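Local coordinates for sporulation inhibitor of replication protein SirA (Bacillus subtilis, PDB 4TPS) that inhibits the initiation of DNA replication during sporulation by acting on the initiator DnaA, which prevents overinitiation and enforces diploidy, at residues E28-W40 / L133-L145. Sequence-based numbering, arbitrary orientation.
Sequences ESVMFELFQDYHW and LAMDFNSKRYGWL
Phe-32 has CG trans to its backbone N (chi1 175°), and Tyr-142 has CG between N and the carbonyl carbon (chi1 63°). These torsions bring the two rings into an offset stack, centroids 4.6 Å apart and planes at 24°. Phe-32 CB sits over the centre of the tyrosine face, a CH-pi contact. Met-135 CG meets the edge of the Phe-32 ring. Its thioether then bends at chi3, and CE lies over a face of Phe-35, 3.9 Å from the ring centroid. Phe-137 meets Phe-32 obliquely; Phe-137 CD1 lies 3.5 Å from Phe-32 CE1. Phe-137 CZ reaches Phe-35 CB, and Trp-40 CD1 lies 3.7 Å from Phe-137 CB. At the other end Trp-144 NE1 donates a nearly straight hydrogen bond of 3.0 Å to Glu-28 OE2. The acceptor lies in the indole plane. With alanine at Tyr-142, one face of Phe-32 would probably lose its stacking partner, and a gap is likely to open beside Ser-29. Asp-136 OD1 accepts from Asn-138 N, an Asx turn, and also from Ser-139 N. Helix 28-39 thus packs across the hairpin of strands 132-136 and 141-144. Strand 9-16 pairs with 132-136, and its Tyr-14 OH is hydrogen-bonded to His-39 NE2. Helix 45-58 packs against Leu-34, Phe-35 and Tyr-38.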
ATOM      1  N   GLU A  28       1.795  10.578  -5.636  1.00 17.18           N
ATOM      2  CA  GLU A  28       1.669   9.149  -5.973  1.00 20.26           C
ATOM      3  C   GLU A  28       3.019   8.457  -6.223  1.00 22.60           C
ATOM      4  O   GLU A  28       3.149   7.188  -6.110  1.00 22.85           O
ATOM      5  CB  GLU A  28       0.717   8.926  -7.151  1.00 28.83           C
ATOM      6  CG  GLU A  28      -0.750   9.278  -6.809  1.00 30.11           C
ATOM      7  CD  GLU A  28      -1.151  10.709  -7.011  1.00 28.41           C
ATOM      8  OE1 GLU A  28      -0.237  11.559  -7.293  1.00 28.45           O
ATOM      9  OE2 GLU A  28      -2.389  10.953  -6.881  1.00 26.43           O
ATOM     10  N   SER A  29       4.046   9.245  -6.552  1.00 21.17           N
ATOM     11  CA  SER A  29       5.397   8.667  -6.673  1.00 22.50           C
ATOM     12  C   SER A  29       5.839   7.953  -5.400  1.00 21.19           C
ATOM     13  O   SER A  29       6.549   6.984  -5.454  1.00 20.81           O
ATOM     14  CB  SER A  29       6.388   9.777  -7.033  1.00 27.82           C
ATOM     15  OG  SER A  29       6.498  10.698  -5.959  1.00 28.49           O
ATOM     16  N   VAL A  30       5.371   8.394  -4.235  1.00 21.23           N
ATOM     17  CA  VAL A  30       5.777   7.777  -2.989  1.00 21.62           C
ATOM     18  C   VAL A  30       5.173   6.383  -2.887  1.00 21.29           C
ATOM     19  O   VAL A  30       5.808   5.466  -2.402  1.00 21.71           O
ATOM     20  CB  VAL A  30       5.319   8.624  -1.806  1.00 26.43           C
ATOM     21  CG1 VAL A  30       5.671   7.948  -0.470  1.00 32.34           C
ATOM     22  CG2 VAL A  30       6.049   9.928  -1.895  1.00 25.10           C
ATOM     23  N   MET A  31       3.955   6.225  -3.379  1.00 17.60           N
ATOM     24  CA  MET A  31       3.313   4.901  -3.387  1.00 20.73           C
ATOM     25  C   MET A  31       4.002   4.023  -4.418  1.00 19.84           C
ATOM     26  O   MET A  31       4.305   2.887  -4.132  1.00 21.63           O
ATOM     27  CB  MET A  31       1.796   4.955  -3.694  1.00 25.12           C
ATOM     28  CG  MET A  31       0.972   5.361  -2.493  1.00 28.79           C
ATOM     29  SD  MET A  31      -0.781   5.136  -2.680  1.00 29.27           S
ATOM     30  CE  MET A  31      -1.074   6.404  -3.884  1.00 29.70           C
ATOM     31  N   PHE A  32       4.299   4.585  -5.586  1.00 18.92           N
ATOM     32  CA  PHE A  32       5.056   3.841  -6.571  1.00 18.74           C
ATOM     33  C   PHE A  32       6.355   3.287  -5.962  1.00 17.58           C
ATOM     34  O   PHE A  32       6.648   2.122  -6.155  1.00 17.44           O
ATOM     35  CB  PHE A  32       5.371   4.730  -7.774  1.00 19.58           C
ATOM     36  CG  PHE A  32       6.272   4.076  -8.802  1.00 17.91           C
ATOM     37  CD1 PHE A  32       5.702   3.280  -9.774  1.00 20.14           C
ATOM     38  CD2 PHE A  32       7.641   4.248  -8.814  1.00 24.94           C
ATOM     39  CE1 PHE A  32       6.470   2.652 -10.715  1.00 19.92           C
ATOM     40  CE2 PHE A  32       8.432   3.612  -9.760  1.00 21.96           C
ATOM     41  CZ  PHE A  32       7.837   2.858 -10.761  1.00 18.13           C
ATOM     42  N   GLU A  33       7.089   4.132  -5.208  1.00 16.90           N
ATOM     43  CA  GLU A  33       8.350   3.695  -4.623  1.00 20.78           C
ATOM     44  C   GLU A  33       8.165   2.572  -3.580  1.00 19.38           C
ATOM     45  O   GLU A  33       8.950   1.640  -3.497  1.00 19.45           O
ATOM     46  CB  GLU A  33       9.116   4.887  -4.034  1.00 23.13           C
ATOM     47  CG  GLU A  33       9.609   5.818  -5.141  1.00 30.67           C
ATOM     48  CD  GLU A  33      10.480   6.966  -4.645  1.00 48.12           C
ATOM     49  OE1 GLU A  33      10.105   8.131  -4.896  1.00 65.55           O
ATOM     50  OE2 GLU A  33      11.541   6.700  -4.030  1.00 65.93           O
ATOM     51  N   LEU A  34       7.106   2.646  -2.796  1.00 18.10           N
ATOM     52  CA  LEU A  34       6.756   1.586  -1.847  1.00 18.06           C
ATOM     53  C   LEU A  34       6.498   0.241  -2.551  1.00 16.60           C
ATOM     54  O   LEU A  34       7.073  -0.796  -2.224  1.00 16.59           O
ATOM     55  CB  LEU A  34       5.569   1.963  -1.028  1.00 18.66           C
ATOM     56  CG  LEU A  34       5.147   0.936   0.031  1.00 21.23           C
ATOM     57  CD1 LEU A  34       6.129   0.953   1.197  1.00 27.87           C
ATOM     58  CD2 LEU A  34       3.743   1.203   0.537  1.00 25.45           C
ATOM     59  N   PHE A  35       5.652   0.286  -3.544  1.00 13.99           N
ATOM     60  CA  PHE A  35       5.385  -0.910  -4.370  1.00 13.46           C
ATOM     61  C   PHE A  35       6.640  -1.463  -5.123  1.00 14.59           C
ATOM     62  O   PHE A  35       6.881  -2.668  -5.153  1.00 18.06           O
ATOM     63  CB  PHE A  35       4.245  -0.667  -5.318  1.00 15.27           C
ATOM     64  CG  PHE A  35       2.892  -0.585  -4.616  1.00 13.02           C
ATOM     65  CD1 PHE A  35       2.298  -1.698  -4.093  1.00 14.45           C
ATOM     66  CD2 PHE A  35       2.216   0.614  -4.480  1.00 15.56           C
ATOM     67  CE1 PHE A  35       1.049  -1.637  -3.475  1.00 16.08           C
ATOM     68  CE2 PHE A  35       0.994   0.692  -3.834  1.00 17.87           C
ATOM     69  CZ  PHE A  35       0.405  -0.447  -3.340  1.00 14.82           C
ATOM     70  N   GLN A  36       7.443  -0.557  -5.617  1.00 13.74           N
ATOM     71  CA  GLN A  36       8.663  -0.942  -6.311  1.00 15.23           C
ATOM     72  C   GLN A  36       9.643  -1.597  -5.297  1.00 17.15           C
ATOM     73  O   GLN A  36      10.274  -2.610  -5.612  1.00 17.91           O
ATOM     74  CB  GLN A  36       9.282   0.236  -7.017  1.00 16.73           C
ATOM     75  CG  GLN A  36      10.578  -0.122  -7.766  1.00 21.89           C
ATOM     76  CD  GLN A  36      11.126   1.045  -8.524  1.00 23.85           C
ATOM     77  OE1 GLN A  36      11.604   2.049  -7.947  1.00 28.10           O
ATOM     78  NE2 GLN A  36      11.049   0.941  -9.837  1.00 24.90           N
ATOM     79  N   ASP A  37       9.726  -1.063  -4.081  1.00 19.63           N
ATOM     80  CA  ASP A  37      10.557  -1.691  -3.052  1.00 20.18           C
ATOM     81  C   ASP A  37      10.130  -3.115  -2.753  1.00 20.03           C
ATOM     82  O   ASP A  37      10.960  -3.987  -2.579  1.00 27.96           O
ATOM     83  CB  ASP A  37      10.503  -0.898  -1.759  1.00 24.45           C
ATOM     84  CG  ASP A  37      11.363   0.337  -1.797  1.00 27.67           C
ATOM     85  OD1 ASP A  37      12.206   0.503  -2.719  1.00 28.77           O
ATOM     86  OD2 ASP A  37      11.167   1.148  -0.858  1.00 35.82           O
ATOM     87  N   TYR A  38       8.829  -3.347  -2.689  1.00 19.36           N
ATOM     88  CA  TYR A  38       8.333  -4.721  -2.468  1.00 18.68           C
ATOM     89  C   TYR A  38       8.624  -5.688  -3.623  1.00 20.31           C
ATOM     90  O   TYR A  38       9.048  -6.816  -3.410  1.00 22.06           O
ATOM     91  CB  TYR A  38       6.838  -4.644  -2.232  1.00 19.12           C
ATOM     92  CG  TYR A  38       6.163  -5.938  -1.948  1.00 21.95           C
ATOM     93  CD1 TYR A  38       6.509  -6.673  -0.822  1.00 24.07           C
ATOM     94  CD2 TYR A  38       5.164  -6.441  -2.792  1.00 28.67           C
ATOM     95  CE1 TYR A  38       5.901  -7.868  -0.537  1.00 26.39           C
ATOM     96  CE2 TYR A  38       4.543  -7.638  -2.501  1.00 30.54           C
ATOM     97  CZ  TYR A  38       4.920  -8.332  -1.363  1.00 30.02           C
ATOM     98  OH  TYR A  38       4.326  -9.517  -1.001  1.00 40.95           O
ATOM     99  N   HIS A  39       8.410  -5.224  -4.840  1.00 16.73           N
ATOM    100  CA  HIS A  39       8.536  -6.081  -5.993  1.00 17.44           C
ATOM    101  C   HIS A  39       9.981  -6.212  -6.481  1.00 18.24           C
ATOM    102  O   HIS A  39      10.301  -7.220  -7.108  1.00 22.88           O
ATOM    103  CB  HIS A  39       7.630  -5.594  -7.116  1.00 17.56           C
ATOM    104  CG  HIS A  39       6.182  -5.903  -6.857  1.00 17.12           C
ATOM    105  ND1 HIS A  39       5.655  -7.170  -6.973  1.00 20.52           N
ATOM    106  CD2 HIS A  39       5.188  -5.143  -6.390  1.00 17.44           C
ATOM    107  CE1 HIS A  39       4.390  -7.162  -6.600  1.00 19.17           C
ATOM    108  NE2 HIS A  39       4.076  -5.928  -6.304  1.00 17.77           N
ATOM    109  N   TRP A  40      10.826  -5.230  -6.168  1.00 16.48           N
ATOM    110  CA  TRP A  40      12.166  -5.145  -6.823  1.00 15.87           C
ATOM    111  C   TRP A  40      13.328  -4.837  -5.969  1.00 24.43           C
ATOM    112  O   TRP A  40      14.314  -5.581  -6.032  1.00 25.42           O
ATOM    113  CB  TRP A  40      12.159  -4.076  -7.899  1.00 17.92           C
ATOM    114  CG  TRP A  40      11.581  -4.636  -9.154  1.00 15.96           C
ATOM    115  CD1 TRP A  40      10.358  -4.394  -9.690  1.00 14.32           C
ATOM    116  CD2 TRP A  40      12.220  -5.574  -9.982  1.00 14.98           C
ATOM    117  NE1 TRP A  40      10.198  -5.124 -10.854  1.00 15.54           N
ATOM    118  CE2 TRP A  40      11.330  -5.892 -11.022  1.00 14.99           C
ATOM    119  CE3 TRP A  40      13.460  -6.202  -9.921  1.00 15.73           C
ATOM    120  CZ2 TRP A  40      11.642  -6.786 -12.005  1.00 16.58           C
ATOM    121  CZ3 TRP A  40      13.783  -7.075 -10.905  1.00 17.97           C
ATOM    122  CH2 TRP A  40      12.861  -7.402 -11.928  1.00 16.75           C
ATOM    123  N   LEU A 133      -4.591   1.713  -8.858  1.00 13.55           N
ATOM    124  CA  LEU A 133      -3.284   2.277  -9.218  1.00 14.35           C
ATOM    125  C   LEU A 133      -2.449   1.257  -9.992  1.00 13.47           C
ATOM    126  O   LEU A 133      -2.136   0.190  -9.480  1.00 13.98           O
ATOM    127  CB  LEU A 133      -2.569   2.654  -7.938  1.00 16.61           C
ATOM    128  CG  LEU A 133      -1.250   3.410  -8.088  1.00 17.99           C
ATOM    129  CD1 LEU A 133      -1.520   4.849  -8.607  1.00 20.51           C
ATOM    130  CD2 LEU A 133      -0.539   3.488  -6.725  1.00 18.66           C
ATOM    131  N   ALA A 134      -2.148   1.565 -11.253  1.00 14.47           N
ATOM    132  CA  ALA A 134      -1.440   0.628 -12.143  1.00 14.45           C
ATOM    133  C   ALA A 134      -0.001   1.142 -12.283  1.00 14.17           C
ATOM    134  O   ALA A 134       0.222   2.340 -12.488  1.00 14.93           O
ATOM    135  CB  ALA A 134      -2.110   0.656 -13.531  1.00 15.41           C
ATOM    136  N   MET A 135       0.978   0.238 -12.226  1.00 12.04           N
ATOM    137  CA  MET A 135       2.348   0.647 -12.204  1.00 14.78           C
ATOM    138  C   MET A 135       3.177  -0.325 -13.030  1.00 16.24           C
ATOM    139  O   MET A 135       3.121  -1.551 -12.780  1.00 18.75           O
ATOM    140  CB  MET A 135       2.850   0.536 -10.773  1.00 16.25           C
ATOM    141  CG  MET A 135       2.204   1.515  -9.766  1.00 18.75           C
ATOM    142  SD  MET A 135       2.443   1.051  -8.031  1.00 19.79           S
ATOM    143  CE  MET A 135       1.216  -0.217  -7.833  1.00 22.33           C
ATOM    144  N   ASP A 136       3.965   0.229 -13.964  1.00 14.08           N
ATOM    145  CA  ASP A 136       4.980  -0.568 -14.724  1.00 14.77           C
ATOM    146  C   ASP A 136       6.356  -0.146 -14.203  1.00 13.20           C
ATOM    147  O   ASP A 136       6.788   0.974 -14.425  1.00 14.70           O
ATOM    148  CB  ASP A 136       4.808  -0.330 -16.222  1.00 17.08           C
ATOM    149  CG  ASP A 136       5.751  -1.205 -17.061  1.00 17.71           C
ATOM    150  OD1 ASP A 136       6.838  -1.519 -16.595  1.00 18.43           O
ATOM    151  OD2 ASP A 136       5.410  -1.574 -18.238  1.00 21.10           O
ATOM    152  N   PHE A 137       7.015  -1.052 -13.476  1.00 14.47           N
ATOM    153  CA  PHE A 137       8.288  -0.791 -12.842  1.00 14.48           C
ATOM    154  C   PHE A 137       9.451  -0.866 -13.848  1.00 14.58           C
ATOM    155  O   PHE A 137      10.562  -0.505 -13.517  1.00 17.78           O
ATOM    156  CB  PHE A 137       8.556  -1.845 -11.752  1.00 12.58           C
ATOM    157  CG  PHE A 137       7.512  -1.871 -10.665  1.00 14.90           C
ATOM    158  CD1 PHE A 137       7.244  -0.717  -9.912  1.00 13.95           C
ATOM    159  CD2 PHE A 137       6.814  -2.981 -10.410  1.00 15.15           C
ATOM    160  CE1 PHE A 137       6.272  -0.711  -8.951  1.00 15.36           C
ATOM    161  CE2 PHE A 137       5.827  -2.979  -9.449  1.00 17.83           C
ATOM    162  CZ  PHE A 137       5.556  -1.845  -8.733  1.00 15.12           C
ATOM    163  N   ASN A 138       9.164  -1.350 -15.053  1.00 13.41           N
ATOM    164  CA  ASN A 138      10.179  -1.413 -16.107  1.00 16.66           C
ATOM    165  C   ASN A 138      10.332  -0.065 -16.801  1.00 16.30           C
ATOM    166  O   ASN A 138      11.424   0.384 -17.087  1.00 18.04           O
ATOM    167  CB  ASN A 138       9.850  -2.484 -17.166  1.00 17.97           C
ATOM    168  CG  ASN A 138       9.643  -3.897 -16.598  1.00 16.09           C
ATOM    169  OD1 ASN A 138       8.959  -4.758 -17.218  1.00 22.62           O
ATOM    170  ND2 ASN A 138      10.304  -4.189 -15.509  1.00 16.02           N
ATOM    171  N   SER A 139       9.212   0.569 -17.113  1.00 15.76           N
ATOM    172  CA  SER A 139       9.201   1.822 -17.894  1.00 19.35           C
ATOM    173  C   SER A 139       8.979   3.080 -17.011  1.00 16.05           C
ATOM    174  O   SER A 139       9.044   4.211 -17.503  1.00 20.98           O
ATOM    175  CB  SER A 139       8.041   1.686 -18.855  1.00 21.58           C
ATOM    176  OG  SER A 139       6.815   1.640 -18.068  1.00 21.23           O
ATOM    177  N   LYS A 140       8.641   2.861 -15.732  1.00 15.83           N
ATOM    178  CA  LYS A 140       8.362   3.980 -14.766  1.00 15.85           C
ATOM    179  C   LYS A 140       7.054   4.748 -15.141  1.00 16.55           C
ATOM    180  O   LYS A 140       6.914   5.893 -14.886  1.00 22.62           O
ATOM    181  CB  LYS A 140       9.575   4.937 -14.617  1.00 22.36           C
ATOM    182  CG  LYS A 140       9.687   5.563 -13.223  1.00 29.05           C
ATOM    183  CD  LYS A 140      11.021   6.333 -13.003  1.00 38.51           C
ATOM    184  CE  LYS A 140      11.569   6.172 -11.605  1.00 47.29           C
ATOM    185  NZ  LYS A 140      11.031   7.307 -10.815  1.00 53.75           N
ATOM    186  N   ARG A 141       6.108   4.045 -15.753  1.00 17.47           N
ATOM    187  CA  ARG A 141       4.795   4.561 -16.092  1.00 20.60           C
ATOM    188  C   ARG A 141       3.835   4.125 -15.008  1.00 18.66           C
ATOM    189  O   ARG A 141       3.761   2.955 -14.691  1.00 20.30           O
ATOM    190  CB  ARG A 141       4.288   4.013 -17.440  1.00 22.82           C
ATOM    191  CG  ARG A 141       5.123   4.439 -18.608  1.00 26.86           C
ATOM    192  CD  ARG A 141       4.610   3.978 -19.945  1.00 33.67           C
ATOM    193  NE  ARG A 141       3.172   4.202 -20.177  1.00 36.16           N
ATOM    194  CZ  ARG A 141       2.247   3.227 -20.272  1.00 44.67           C
ATOM    195  NH1 ARG A 141       2.577   1.893 -20.178  1.00 28.04           N
ATOM    196  NH2 ARG A 141       0.965   3.578 -20.487  1.00 46.31           N
ATOM    197  N   TYR A 142       3.126   5.060 -14.406  1.00 15.68           N
ATOM    198  CA  TYR A 142       2.186   4.707 -13.353  1.00 16.11           C
ATOM    199  C   TYR A 142       1.109   5.755 -13.233  1.00 15.36           C
ATOM    200  O   TYR A 142       1.295   6.908 -13.602  1.00 18.94           O
ATOM    201  CB  TYR A 142       2.878   4.492 -12.001  1.00 18.45           C
ATOM    202  CG  TYR A 142       3.565   5.703 -11.419  1.00 19.89           C
ATOM    203  CD1 TYR A 142       2.887   6.611 -10.612  1.00 22.20           C
ATOM    204  CD2 TYR A 142       4.861   6.023 -11.795  1.00 21.75           C
ATOM    205  CE1 TYR A 142       3.531   7.748 -10.132  1.00 24.91           C
ATOM    206  CE2 TYR A 142       5.483   7.145 -11.343  1.00 21.26           C
ATOM    207  CZ  TYR A 142       4.821   7.994 -10.494  1.00 22.60           C
ATOM    208  OH  TYR A 142       5.449   9.146 -10.019  1.00 34.02           O
ATOM    209  N   GLY A 143      -0.034   5.341 -12.706  1.00 18.12           N
ATOM    210  CA  GLY A 143      -1.130   6.260 -12.495  1.00 17.42           C
ATOM    211  C   GLY A 143      -2.421   5.585 -12.131  1.00 15.98           C
ATOM    212  O   GLY A 143      -2.556   4.374 -12.212  1.00 17.84           O
ATOM    213  N   TRP A 144      -3.418   6.401 -11.786  1.00 18.63           N
ATOM    214  CA  TRP A 144      -4.743   5.906 -11.484  1.00 16.73           C
ATOM    215  C   TRP A 144      -5.405   5.527 -12.800  1.00 17.34           C
ATOM    216  O   TRP A 144      -5.175   6.184 -13.835  1.00 20.09           O
ATOM    217  CB  TRP A 144      -5.599   6.995 -10.806  1.00 16.74           C
ATOM    218  CG  TRP A 144      -5.029   7.455  -9.512  1.00 15.76           C
ATOM    219  CD1 TRP A 144      -4.402   8.650  -9.285  1.00 19.05           C
ATOM    220  CD2 TRP A 144      -5.017   6.738  -8.260  1.00 14.11           C
ATOM    221  NE1 TRP A 144      -4.023   8.715  -7.966  1.00 20.81           N
ATOM    222  CE2 TRP A 144      -4.359   7.557  -7.328  1.00 17.85           C
ATOM    223  CE3 TRP A 144      -5.514   5.494  -7.846  1.00 15.47           C
ATOM    224  CZ2 TRP A 144      -4.162   7.176  -6.000  1.00 19.49           C
ATOM    225  CZ3 TRP A 144      -5.307   5.073  -6.537  1.00 15.43           C
ATOM    226  CH2 TRP A 144      -4.650   5.923  -5.617  1.00 18.19           C
ATOM    227  N   LEU A 145      -6.268   4.534 -12.725  1.00 16.79           N
ATOM    228  CA  LEU A 145      -7.174   4.237 -13.776  1.00 19.51           C
ATOM    229  C   LEU A 145      -8.406   5.131 -13.594  1.00 21.31           C
ATOM    230  O   LEU A 145      -9.292   4.844 -12.809  1.00 24.73           O
ATOM    231  CB  LEU A 145      -7.504   2.756 -13.881  1.00 17.25           C
ATOM    232  CG  LEU A 145      -6.290   1.838 -13.982  1.00 17.70           C
ATOM    233  CD1 LEU A 145      -6.680   0.351 -14.000  1.00 19.72           C
ATOM    234  CD2 LEU A 145      -5.430   2.246 -15.175  1.00 17.61           C
TER